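Local atomic coordinates of eEF1A lysine and N-terminal methyltransferase (Homo sapiens, PDB entry 5WCJ), a protein that methylates the translation elongation factor eEF1A at two positions, its N-terminal glycine and a lysine, using S-adenosylmethionine as methyl donor. Residues I42-L47 against C117-M122. Residues are numbered along the deposited sequence; the frame is centred on the assembly and turned at random.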
ATOM      1  N   ILE A  42      -8.393  -6.891 -13.870  1.00 33.99           N
ATOM      2  CA  ILE A  42      -9.102  -7.603 -12.803  1.00 35.64           C
ATOM      3  C   ILE A  42      -9.173  -6.748 -11.526  1.00 34.86           C
ATOM      4  O   ILE A  42      -8.275  -5.932 -11.281  1.00 33.58           O
ATOM      5  CB  ILE A  42      -8.458  -8.980 -12.521  1.00 42.64           C
ATOM      6  CG1 ILE A  42      -6.996  -8.851 -12.055  1.00 45.30           C
ATOM      7  CG2 ILE A  42      -8.521  -9.860 -13.775  1.00 42.86           C
ATOM      8  CD1 ILE A  42      -6.790  -8.830 -10.561  1.00 51.57           C
ATOM      9  N   PRO A  43     -10.246  -6.912 -10.728  1.00 35.07           N
ATOM     10  CA  PRO A  43     -10.355  -6.122  -9.507  1.00 34.38           C
ATOM     11  C   PRO A  43      -9.186  -6.348  -8.538  1.00 33.25           C
ATOM     12  O   PRO A  43      -8.646  -7.441  -8.436  1.00 31.87           O
ATOM     13  CB  PRO A  43     -11.659  -6.620  -8.870  1.00 37.19           C
ATOM     14  CG  PRO A  43     -12.451  -7.140 -10.019  1.00 39.33           C
ATOM     15  CD  PRO A  43     -11.413  -7.805 -10.878  1.00 38.70           C
ATOM     16  N   LEU A  44      -8.831  -5.289  -7.837  1.00 30.60           N
ATOM     17  CA  LEU A  44      -7.708  -5.296  -6.910  1.00 32.93           C
ATOM     18  C   LEU A  44      -8.198  -4.548  -5.695  1.00 28.85           C
ATOM     19  O   LEU A  44      -8.655  -3.434  -5.841  1.00 29.13           O
ATOM     20  CB  LEU A  44      -6.559  -4.557  -7.584  1.00 36.11           C
ATOM     21  CG  LEU A  44      -5.204  -4.439  -6.910  1.00 44.70           C
ATOM     22  CD1 LEU A  44      -4.588  -5.811  -6.785  1.00 48.23           C
ATOM     23  CD2 LEU A  44      -4.307  -3.512  -7.728  1.00 44.36           C
ATOM     24  N   ALA A  45      -8.143  -5.177  -4.524  1.00 26.31           N
ATOM     25  CA  ALA A  45      -8.510  -4.539  -3.267  1.00 26.52           C
ATOM     26  C   ALA A  45      -7.232  -4.071  -2.540  1.00 24.19           C
ATOM     27  O   ALA A  45      -6.346  -4.892  -2.251  1.00 25.22           O
ATOM     28  CB  ALA A  45      -9.285  -5.514  -2.413  1.00 29.29           C
ATOM     29  N   LEU A  46      -7.154  -2.779  -2.239  0.50 23.29           N
ATOM     30  CA  LEU A  46      -5.965  -2.190  -1.640  0.50 22.22           C
ATOM     31  C   LEU A  46      -6.312  -1.347  -0.419  0.50 22.40           C
ATOM     32  O   LEU A  46      -7.191  -0.477  -0.477  0.50 20.57           O
ATOM     33  CB  LEU A  46      -5.216  -1.336  -2.675  0.50 22.37           C
ATOM     34  CG  LEU A  46      -4.288  -0.248  -2.120  0.50 23.24           C
ATOM     35  CD1 LEU A  46      -2.962  -0.851  -1.717  0.50 22.61           C
ATOM     36  CD2 LEU A  46      -4.043   0.865  -3.133  0.50 24.30           C
ATOM     37  N   LEU A  47      -5.583  -1.585   0.677  1.00 22.97           N
ATOM     38  CA  LEU A  47      -5.697  -0.799   1.889  1.00 22.42           C
ATOM     39  C   LEU A  47      -4.428   0.052   1.949  1.00 21.81           C
ATOM     40  O   LEU A  47      -3.318  -0.479   1.830  1.00 21.73           O
ATOM     41  CB  LEU A  47      -5.742  -1.721   3.115  1.00 24.10           C
ATOM     42  CG  LEU A  47      -5.697  -1.040   4.489  1.00 26.68           C
ATOM     43  CD1 LEU A  47      -6.915  -0.155   4.710  1.00 28.31           C
ATOM     44  CD2 LEU A  47      -5.638  -2.109   5.551  1.00 27.58           C
ATOM     45  N   CYS A 117     -10.417  -8.868   3.071  1.00 44.24           N
ATOM     46  CA  CYS A 117      -9.313  -9.613   2.526  1.00 44.79           C
ATOM     47  C   CYS A 117      -8.712  -8.782   1.392  1.00 42.28           C
ATOM     48  O   CYS A 117      -9.259  -8.728   0.285  1.00 41.29           O
ATOM     49  CB  CYS A 117      -9.814 -10.965   2.025  1.00 53.72           C
ATOM     50  SG  CYS A 117      -8.509 -12.191   1.957  1.00 66.74           S
ATOM     51  N   TYR A 118      -7.610  -8.098   1.687  1.00 31.90           N
ATOM     52  CA  TYR A 118      -6.985  -7.207   0.721  1.00 28.54           C
ATOM     53  C   TYR A 118      -5.923  -7.924  -0.083  1.00 26.76           C
ATOM     54  O   TYR A 118      -5.134  -8.713   0.460  1.00 28.32           O
ATOM     55  CB  TYR A 118      -6.376  -5.990   1.426  1.00 26.72           C
ATOM     56  CG  TYR A 118      -7.402  -5.104   2.082  1.00 27.42           C
ATOM     57  CD1 TYR A 118      -8.118  -4.161   1.339  1.00 27.81           C
ATOM     58  CD2 TYR A 118      -7.661  -5.198   3.437  1.00 28.74           C
ATOM     59  CE1 TYR A 118      -9.068  -3.351   1.926  1.00 30.57           C
ATOM     60  CE2 TYR A 118      -8.620  -4.389   4.033  1.00 31.19           C
ATOM     61  CZ  TYR A 118      -9.317  -3.465   3.264  1.00 32.78           C
ATOM     62  OH  TYR A 118     -10.250  -2.627   3.830  1.00 36.68           O
ATOM     63  N   ASP A 119      -5.839  -7.578  -1.366  1.00 25.34           N
ATOM     64  CA  ASP A 119      -4.744  -8.043  -2.209  1.00 25.58           C
ATOM     65  C   ASP A 119      -3.410  -7.330  -1.853  1.00 23.87           C
ATOM     66  O   ASP A 119      -2.337  -7.914  -1.956  1.00 24.28           O
ATOM     67  CB  ASP A 119      -5.073  -7.814  -3.680  1.00 27.95           C
ATOM     68  CG  ASP A 119      -6.347  -8.544  -4.114  1.00 31.73           C
ATOM     69  OD1 ASP A 119      -6.349  -9.779  -4.074  1.00 32.90           O
ATOM     70  OD2 ASP A 119      -7.337  -7.867  -4.451  1.00 30.73           O
ATOM     71  N   VAL A 120      -3.500  -6.067  -1.485  1.00 23.62           N
ATOM     72  CA  VAL A 120      -2.335  -5.265  -1.218  1.00 23.34           C
ATOM     73  C   VAL A 120      -2.616  -4.410   0.009  1.00 21.75           C
ATOM     74  O   VAL A 120      -3.654  -3.780   0.103  1.00 21.49           O
ATOM     75  CB  VAL A 120      -1.989  -4.315  -2.397  1.00 24.74           C
ATOM     76  CG1 VAL A 120      -0.743  -3.489  -2.077  1.00 23.94           C
ATOM     77  CG2 VAL A 120      -1.790  -5.069  -3.695  1.00 26.54           C
ATOM     78  N   ILE A 121      -1.661  -4.359   0.923  1.00 20.67           N
ATOM     79  CA  ILE A 121      -1.715  -3.443   2.041  1.00 21.25           C
ATOM     80  C   ILE A 121      -0.447  -2.596   2.005  1.00 21.44           C
ATOM     81  O   ILE A 121       0.659  -3.134   2.012  1.00 20.90           O
ATOM     82  CB  ILE A 121      -1.857  -4.183   3.394  1.00 22.96           C
ATOM     83  CG1 ILE A 121      -3.164  -4.994   3.449  1.00 23.36           C
ATOM     84  CG2 ILE A 121      -1.775  -3.211   4.552  1.00 22.67           C
ATOM     85  CD1 ILE A 121      -3.255  -5.886   4.674  1.00 24.31           C
ATOM     86  N   MET A 122      -0.619  -1.278   1.972  1.00 21.34           N
ATOM     87  CA  MET A 122       0.502  -0.339   1.932  1.00 21.43           C
ATOM     88  C   MET A 122       0.537   0.480   3.199  1.00 21.45           C
ATOM     89  O   MET A 122      -0.483   1.094   3.570  1.00 20.93           O
ATOM     90  CB  MET A 122       0.394   0.589   0.716  1.00 23.54           C
ATOM     91  CG  MET A 122       0.606  -0.088  -0.617  1.00 27.24           C
ATOM     92  SD  MET A 122       0.526   1.142  -1.958  1.00 31.79           S
ATOM     93  CE  MET A 122       0.935   0.114  -3.359  1.00 31.25           C
TER
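Strands 44-49 and 118-123 run parallel as neighbours at the middle of the Rossmann-like methyltransferase sheet (strand order 3-2-1-4-5-7-6), and here L46 pairs with V120 and L47 with I121. This is the C-terminal catalytic domain, the one that methylates the N-terminal glycine of eEF1A; the side chain of L47 lies about 10 Å from the bound S-adenosylhomocysteine. Regular parallel pairing carries the later half: L47 N donates to V120 O, and L47 O accepts from M122 N at 2.8 Å. At D119, where the strand is interrupted, a side chain supplies the next acceptor. Its chi1 of -59° sets CG anti to the carbonyl carbon, and the carboxylate receives A45 N on the anti lone pair of OD2, 2.8 Å away and almost straight at 178°. A45 O takes V120 N at 3.2 Å and, more weakly, D119 N.

The L46, V120 and M122 side chains gather on one face of the sheet; in the conformer of L46 given here, CD1 lies by V120 CG1 and M122 CG. On the other face Y118 lies flat against L47, while the backbone carbon of A45 meets the ring edge. The Y118 hydroxyl hydrogen-bonds OD2 of D70 on strand 67-73, across the intervening strand. An alanine in place of Y118 would probably leave a gap over L47 CB and D70 without its hydroxyl partner. In the CH-pi contact itself, CB of L47 sits 3.7 Å from the Y118 ring centroid, only 4° off the normal.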